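Local coordinates for protein cellulose hydrolase (Bacillus licheniformis, PDB 4YZT) that hydrolyses beta-1,4-glucosidic bonds within cellulose chains as a family 5 endoglucanase, here with cellotetraose bound, at residues A[205-210]-A[258-263]; A[222-227]-A[251-256]. All blocks are in the same frame, centred on the assembly; numbering follows the deposited sequence.

Contact 1. Residues A[205-210]-A[258-263]; sequences ELLHSF and EKFVRE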
loop_
_atom_site.group_PDB
_atom_site.type_symbol
_atom_site.label_atom_id
_atom_site.label_comp_id
_atom_site.label_asym_id
_atom_site.label_seq_id
_atom_site.Cartn_x
_atom_site.Cartn_y
_atom_site.Cartn_z
ATOM N N GLU A 205 -1.110 -19.805 5.883
ATOM C CA GLU A 205 0.028 -20.690 6.098
ATOM C C GLU A 205 0.507 -20.602 7.546
ATOM O O GLU A 205 0.857 -21.624 8.166
ATOM C CB GLU A 205 1.175 -20.358 5.142
ATOM C CG GLU A 205 0.832 -20.539 3.669
ATOM C CD GLU A 205 0.688 -21.997 3.233
ATOM O OE1 GLU A 205 1.296 -22.903 3.848
ATOM O OE2 GLU A 205 -0.036 -22.234 2.242
ATOM N N LEU A 206 0.532 -19.383 8.082
ATOM C CA LEU A 206 0.944 -19.179 9.461
ATOM C C LEU A 206 0.033 -19.962 10.429
ATOM O O LEU A 206 0.479 -20.501 11.450
ATOM C CB LEU A 206 0.922 -17.676 9.801
ATOM C CG LEU A 206 1.558 -17.295 11.132
ATOM C CD1 LEU A 206 3.072 -17.373 11.026
ATOM C CD2 LEU A 206 1.108 -15.906 11.532
ATOM N N LEU A 207 -1.244 -20.042 10.075
ATOM C CA LEU A 207 -2.251 -20.658 10.922
ATOM C C LEU A 207 -2.319 -22.176 10.786
ATOM O O LEU A 207 -2.764 -22.860 11.717
ATOM C CB LEU A 207 -3.614 -20.055 10.603
ATOM C CG LEU A 207 -3.784 -18.606 11.067
ATOM C CD1 LEU A 207 -5.053 -17.998 10.489
ATOM C CD2 LEU A 207 -3.806 -18.568 12.596
ATOM N N HIS A 208 -1.872 -22.711 9.649
ATOM C CA HIS A 208 -2.140 -24.123 9.345
ATOM C C HIS A 208 -0.944 -25.000 8.997
ATOM O O HIS A 208 -1.039 -26.223 9.094
ATOM C CB HIS A 208 -3.145 -24.214 8.195
ATOM C CG HIS A 208 -4.432 -23.505 8.471
ATOM N ND1 HIS A 208 -5.210 -23.780 9.575
ATOM C CD2 HIS A 208 -5.072 -22.527 7.791
ATOM C CE1 HIS A 208 -6.273 -22.995 9.566
ATOM N NE2 HIS A 208 -6.214 -22.227 8.492
ATOM N N SER A 209 0.164 -24.406 8.570
ATOM C CA SER A 209 1.310 -25.199 8.124
ATOM C C SER A 209 2.578 -24.843 8.893
ATOM O O SER A 209 3.526 -25.627 9.006
ATOM C CB SER A 209 1.529 -24.994 6.627
ATOM O OG SER A 209 0.290 -25.040 5.937
ATOM N N PHE A 210 2.572 -23.644 9.431
ATOM C CA PHE A 210 3.687 -23.113 10.191
ATOM C C PHE A 210 3.780 -23.760 11.564
ATOM O O PHE A 210 2.760 -24.081 12.172
ATOM C CB PHE A 210 3.499 -21.603 10.309
ATOM C CG PHE A 210 4.475 -20.914 11.208
ATOM C CD1 PHE A 210 5.732 -20.558 10.747
ATOM C CD2 PHE A 210 4.112 -20.553 12.494
ATOM C CE1 PHE A 210 6.618 -19.880 11.566
ATOM C CE2 PHE A 210 5.003 -19.877 13.321
ATOM C CZ PHE A 210 6.252 -19.539 12.852
ATOM N N GLU A 258 -6.069 -15.197 18.117
ATOM C CA GLU A 258 -6.493 -16.286 18.985
ATOM C C GLU A 258 -5.457 -17.409 19.110
ATOM O O GLU A 258 -5.276 -17.962 20.191
ATOM C CB GLU A 258 -7.825 -16.862 18.494
ATOM C CG GLU A 258 -9.009 -15.889 18.551
ATOM C CD GLU A 258 -10.262 -16.471 17.898
ATOM O OE1 GLU A 258 -11.277 -16.665 18.601
ATOM O OE2 GLU A 258 -10.221 -16.752 16.682
ATOM N N LYS A 259 -4.781 -17.753 18.019
ATOM C CA LYS A 259 -3.823 -18.860 18.051
ATOM C C LYS A 259 -2.487 -18.438 18.634
ATOM O O LYS A 259 -1.842 -19.220 19.336
ATOM C CB LYS A 259 -3.596 -19.448 16.648
ATOM C CG LYS A 259 -2.719 -20.707 16.672
ATOM C CD LYS A 259 -2.702 -21.442 15.343
ATOM C CE LYS A 259 -2.027 -22.796 15.493
ATOM N NZ LYS A 259 -2.291 -23.654 14.306
ATOM N N PHE A 260 -2.078 -17.206 18.347
ATOM C CA PHE A 260 -0.702 -16.806 18.630
ATOM C C PHE A 260 -0.572 -15.652 19.612
ATOM O O PHE A 260 0.128 -15.784 20.609
ATOM C CB PHE A 260 0.021 -16.453 17.333
ATOM C CG PHE A 260 0.203 -17.634 16.398
ATOM C CD1 PHE A 260 0.932 -18.744 16.796
ATOM C CD2 PHE A 260 -0.338 -17.615 15.118
ATOM C CE1 PHE A 260 1.099 -19.838 15.944
ATOM C CE2 PHE A 260 -0.161 -18.687 14.253
ATOM C CZ PHE A 260 0.553 -19.805 14.664
ATOM N N VAL A 261 -1.223 -14.522 19.334
ATOM C CA VAL A 261 -0.989 -13.328 20.143
ATOM C C VAL A 261 -1.385 -13.562 21.596
ATOM O O VAL A 261 -0.623 -13.242 22.509
ATOM C CB VAL A 261 -1.752 -12.083 19.602
ATOM C CG1 VAL A 261 -1.562 -10.889 20.542
ATOM C CG2 VAL A 261 -1.286 -11.715 18.195
ATOM N N ARG A 262 -2.555 -14.149 21.831
ATOM C CA ARG A 262 -2.971 -14.301 23.218
ATOM C C ARG A 262 -2.256 -15.481 23.880
ATOM O O ARG A 262 -2.424 -15.719 25.072
ATOM C CB ARG A 262 -4.498 -14.418 23.336
ATOM C CG ARG A 262 -5.130 -15.695 22.863
ATOM C CD ARG A 262 -6.627 -15.653 23.146
ATOM N NE ARG A 262 -7.292 -16.819 22.587
ATOM C CZ ARG A 262 -8.567 -16.857 22.216
ATOM N NH1 ARG A 262 -9.350 -15.785 22.347
ATOM N NH2 ARG A 262 -9.054 -17.975 21.705
ATOM N N GLU A 263 -1.411 -16.174 23.116
ATOM C CA GLU A 263 -0.502 -17.172 23.678
ATOM C C GLU A 263 0.906 -16.597 23.889
ATOM O O GLU A 263 1.839 -17.325 24.239
ATOM C CB GLU A 263 -0.423 -18.411 22.776
ATOM C CG GLU A 263 -1.709 -19.234 22.712
ATOM C CD GLU A 263 -2.234 -19.613 24.081
ATOM O OE1 GLU A 263 -1.438 -20.102 24.911
ATOM O OE2 GLU A 263 -3.443 -19.421 24.329
HETATM O O HOH W 1 0.393 -22.957 12.657
#
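Leu-207 and Lys-259 bring their CA atoms to 7.5 Å, the closest CA pair across the C-terminal ends of helices 203-208 and 243-261, outer helices of the TIM barrel that follow strands 194-196 and 218-224. The polar half lies at the end of helix 203-208, where Lys-259 reaches a main-chain carbonyl. Lys-259 CG is anti to the backbone N (chi1 -174°), and the chain runs extended beyond it, so that NZ reaches Leu-207 O at 2.7 Å. In this hydrogen bond the C=O...NZ angle is 144°, and NZ sits 33° out of the carbonyl plane. NZ also donates to water 1, which lies 2.7 Å from both Leu-206 O and Phe-210 O; these carbonyls, with other acceptors nearby, must share its protons. A positive charge beside the carbonyl at this helix end would probably be favoured by the helix dipole. Beside this polar cluster Phe-260 makes the apolar half, its rim carbon CE2 lying 3.8 Å from Leu-206 CG and 4.0 Å from Leu-207 CD2. Leu-220 of strand 218-224 touches both Phe-260 and Phe-210, tying the helix pair to the barrel wall. Lys-259 CG covers the centre of one Phe-260 face, while Leu-206 O meets that ring at its edge, 3.3 Å from CZ.

Contact 2. Residues A[222-227]-A[251-256]; sequences YHYYSP and EDIKPV. With BGC (beta-D-glucopyranose), chain B.
Asp-252 OD2 takes two hydrogen bonds, a short one from Tyr-224 OH at 2.6 Å and a weak one from water 2, which also reaches Ser-226 OG. Tyr-224 CG is anti to the backbone N (chi1 -168°), and the ring extends toward helix 243-261. The phenol uses the anti lone pair of OD2, with ring and carboxylate planes 68° apart. Strand 218-224 and helix 243-261 form a beta-alpha unit of the barrel; the axes of 222-224 and 251-256 run nearly antiparallel at 166° and approach to 11.4 Å. A phenylalanine in place of Tyr-224 would probably leave OD2 with the weak water bond alone among these groups and the carboxylate freer to turn. The Tyr-222 hydroxyl differs: it is buried without a polar partner in the model, 3.6 Å from both CB and CG2 of Ile-253, and the two side chains cross at about a right angle. Tyr-222 CE2 packs 4.0 Å from Val-256 CG1. His-223, between the tyrosines in sequence, belongs to the glycan pocket; its ND1 hydrogen-bonds Glu-162 and, weakly at 3.3 Å, glucose O1. Around the contact, the Phe-290 ring of helix 280-296 meets that of Tyr-224 with planes nearly parallel, while Val-256 touches Leu-207 of helix 203-208 and Met-299 of strand 299-303.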
loop_
_atom_site.group_PDB
_atom_site.type_symbol
_atom_site.label_atom_id
_atom_site.label_comp_id
_atom_site.label_asym_id
_atom_site.label_seq_id
_atom_site.Cartn_x
_atom_site.Cartn_y
_atom_site.Cartn_z
ATOM N N TYR A 222 2.998 -11.876 8.932
ATOM C CA TYR A 222 2.289 -12.141 7.682
ATOM C C TYR A 222 2.134 -10.804 6.966
ATOM O O TYR A 222 2.412 -9.737 7.545
ATOM C CB TYR A 222 0.928 -12.818 7.925
ATOM C CG TYR A 222 -0.077 -11.999 8.707
ATOM C CD1 TYR A 222 -1.041 -11.238 8.054
ATOM C CD2 TYR A 222 -0.075 -11.996 10.100
ATOM C CE1 TYR A 222 -1.960 -10.484 8.767
ATOM C CE2 TYR A 222 -1.002 -11.242 10.826
ATOM C CZ TYR A 222 -1.940 -10.489 10.149
ATOM O OH TYR A 222 -2.865 -9.741 10.844
ATOM N N HIS A 223 1.721 -10.862 5.703
ATOM C CA HIS A 223 1.382 -9.659 4.952
ATOM C C HIS A 223 -0.116 -9.674 4.676
ATOM O O HIS A 223 -0.735 -10.747 4.581
ATOM C CB HIS A 223 2.168 -9.583 3.635
ATOM C CG HIS A 223 3.655 -9.520 3.823
ATOM N ND1 HIS A 223 4.537 -9.582 2.766
ATOM C CD2 HIS A 223 4.410 -9.384 4.941
ATOM C CE1 HIS A 223 5.777 -9.494 3.227
ATOM N NE2 HIS A 223 5.725 -9.382 4.545
ATOM N N TYR A 224 -0.706 -8.496 4.532
ATOM C CA TYR A 224 -2.144 -8.435 4.297
ATOM C C TYR A 224 -2.479 -7.455 3.201
ATOM O O TYR A 224 -2.229 -6.258 3.354
ATOM C CB TYR A 224 -2.885 -8.041 5.576
ATOM C CG TYR A 224 -4.383 -8.234 5.479
ATOM C CD1 TYR A 224 -4.948 -9.493 5.668
ATOM C CD2 TYR A 224 -5.233 -7.169 5.179
ATOM C CE1 TYR A 224 -6.324 -9.691 5.572
ATOM C CE2 TYR A 224 -6.614 -7.351 5.093
ATOM C CZ TYR A 224 -7.152 -8.619 5.288
ATOM O OH TYR A 224 -8.514 -8.831 5.202
ATOM N N TYR A 225 -3.062 -7.962 2.119
ATOM C CA TYR A 225 -3.440 -7.129 0.976
ATOM C C TYR A 225 -4.828 -7.499 0.442
ATOM O O TYR A 225 -5.044 -7.525 -0.773
ATOM C CB TYR A 225 -2.419 -7.274 -0.148
ATOM C CG TYR A 225 -1.075 -6.591 0.047
ATOM C CD1 TYR A 225 -0.970 -5.195 0.106
ATOM C CD2 TYR A 225 0.100 -7.344 0.115
ATOM C CE1 TYR A 225 0.262 -4.573 0.247
ATOM C CE2 TYR A 225 1.342 -6.729 0.249
ATOM C CZ TYR A 225 1.414 -5.348 0.308
ATOM O OH TYR A 225 2.647 -4.741 0.440
ATOM N N SER A 226 -5.767 -7.794 1.340
ATOM C CA SER A 226 -7.108 -8.184 0.915
ATOM C C SER A 226 -8.128 -7.067 1.068
ATOM O O SER A 226 -8.073 -6.288 2.016
ATOM C CB SER A 226 -7.566 -9.414 1.695
ATOM O OG SER A 226 -6.714 -10.503 1.396
ATOM N N PRO A 227 -9.068 -6.967 0.106
ATOM C CA PRO A 227 -9.204 -7.767 -1.117
ATOM C C PRO A 227 -8.211 -7.305 -2.176
ATOM O O PRO A 227 -8.087 -6.103 -2.402
ATOM C CB PRO A 227 -10.651 -7.497 -1.576
ATOM C CG PRO A 227 -11.305 -6.705 -0.439
ATOM C CD PRO A 227 -10.181 -6.019 0.265
ATOM N N GLU A 251 -12.546 -10.869 10.561
ATOM C CA GLU A 251 -12.529 -12.330 10.641
ATOM C C GLU A 251 -11.267 -12.913 10.011
ATOM O O GLU A 251 -10.831 -13.993 10.385
ATOM C CB GLU A 251 -13.779 -12.929 9.989
ATOM C CG GLU A 251 -15.068 -12.776 10.822
ATOM C CD GLU A 251 -14.859 -12.932 12.347
ATOM O OE1 GLU A 251 -14.491 -14.037 12.813
ATOM O OE2 GLU A 251 -15.082 -11.943 13.086
ATOM N N ASP A 252 -10.665 -12.187 9.076
ATOM C CA ASP A 252 -9.387 -12.598 8.505
ATOM C C ASP A 252 -8.275 -12.666 9.553
ATOM O O ASP A 252 -7.521 -13.633 9.588
ATOM C CB ASP A 252 -8.956 -11.649 7.378
ATOM C CG ASP A 252 -9.505 -12.065 6.019
ATOM O OD1 ASP A 252 -10.101 -13.159 5.920
ATOM O OD2 ASP A 252 -9.326 -11.301 5.045
ATOM N N ILE A 253 -8.176 -11.655 10.407
ATOM C CA ILE A 253 -6.996 -11.531 11.263
ATOM C C ILE A 253 -7.234 -11.985 12.717
ATOM O O ILE A 253 -6.281 -12.339 13.415
ATOM C CB ILE A 253 -6.460 -10.080 11.241
ATOM C CG1 ILE A 253 -7.373 -9.140 12.023
ATOM C CG2 ILE A 253 -6.301 -9.599 9.793
ATOM C CD1 ILE A 253 -6.827 -7.723 12.103
ATOM N N LYS A 254 -8.489 -12.001 13.164
ATOM C CA LYS A 254 -8.811 -12.509 14.512
ATOM C C LYS A 254 -8.223 -13.901 14.860
ATOM O O LYS A 254 -7.748 -14.102 15.980
ATOM C CB LYS A 254 -10.335 -12.533 14.710
ATOM C CG LYS A 254 -10.793 -12.979 16.104
ATOM C CD LYS A 254 -12.311 -12.939 16.209
ATOM C CE LYS A 254 -12.798 -13.365 17.580
ATOM N NZ LYS A 254 -14.277 -13.224 17.671
ATOM N N PRO A 255 -8.244 -14.875 13.924
ATOM C CA PRO A 255 -7.653 -16.175 14.285
ATOM C C PRO A 255 -6.155 -16.122 14.602
ATOM O O PRO A 255 -5.651 -17.016 15.299
ATOM C CB PRO A 255 -7.900 -17.029 13.033
ATOM C CG PRO A 255 -9.095 -16.428 12.401
ATOM C CD PRO A 255 -8.962 -14.949 12.639
ATOM N N VAL A 256 -5.455 -15.107 14.101
ATOM C CA VAL A 256 -4.021 -14.973 14.369
ATOM C C VAL A 256 -3.841 -14.482 15.798
ATOM O O VAL A 256 -2.927 -14.911 16.512
ATOM C CB VAL A 256 -3.329 -14.015 13.370
ATOM C CG1 VAL A 256 -1.867 -13.800 13.741
ATOM C CG2 VAL A 256 -3.431 -14.572 11.956
HETATM C C2 BGC B . 6.325 -7.925 -1.672
HETATM C C3 BGC B . 6.603 -6.541 -2.142
HETATM C C4 BGC B . 5.701 -6.144 -3.225
HETATM C C5 BGC B . 4.258 -6.274 -2.737
HETATM C C6 BGC B . 3.192 -5.814 -3.695
HETATM C C1 BGC B . 4.869 -7.907 -1.293
HETATM O O1 BGC B . 4.426 -8.947 -0.475
HETATM O O2 BGC B . 7.085 -8.257 -0.467
HETATM O O3 BGC B . 8.036 -6.348 -2.526
HETATM O O4 BGC B . 6.022 -4.762 -3.619
HETATM O O5 BGC B . 4.028 -7.689 -2.446
HETATM O O6 BGC B . 3.211 -6.699 -4.804
HETATM O O HOH W 2 -7.445 -12.772 3.315
#

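In the fold
Both contacts are largely buried and share helix 243-261, but they use it differently. Contact 1 joins its C-terminal end to another outer helix, with the exposed Lys-259 taking part; the centre of this contact is about 24 Å from the centre of the chain. Contact 2, centred about 15 Å from it, sets an earlier part of the helix against a barrel strand. The chemistry follows: a lysine amine meets one main-chain carbonyl, and two more through water, in contact 1, whereas a tyrosine hydroxyl meets a carboxylate in contact 2, whose strand segment also supplies pocket residues. The contact centres are about 12 Å apart, and Leu-207 CD2 lies 3.6 Å from Pro-255 O. Both segments of contact 2 fall between those of contact 1 in sequence.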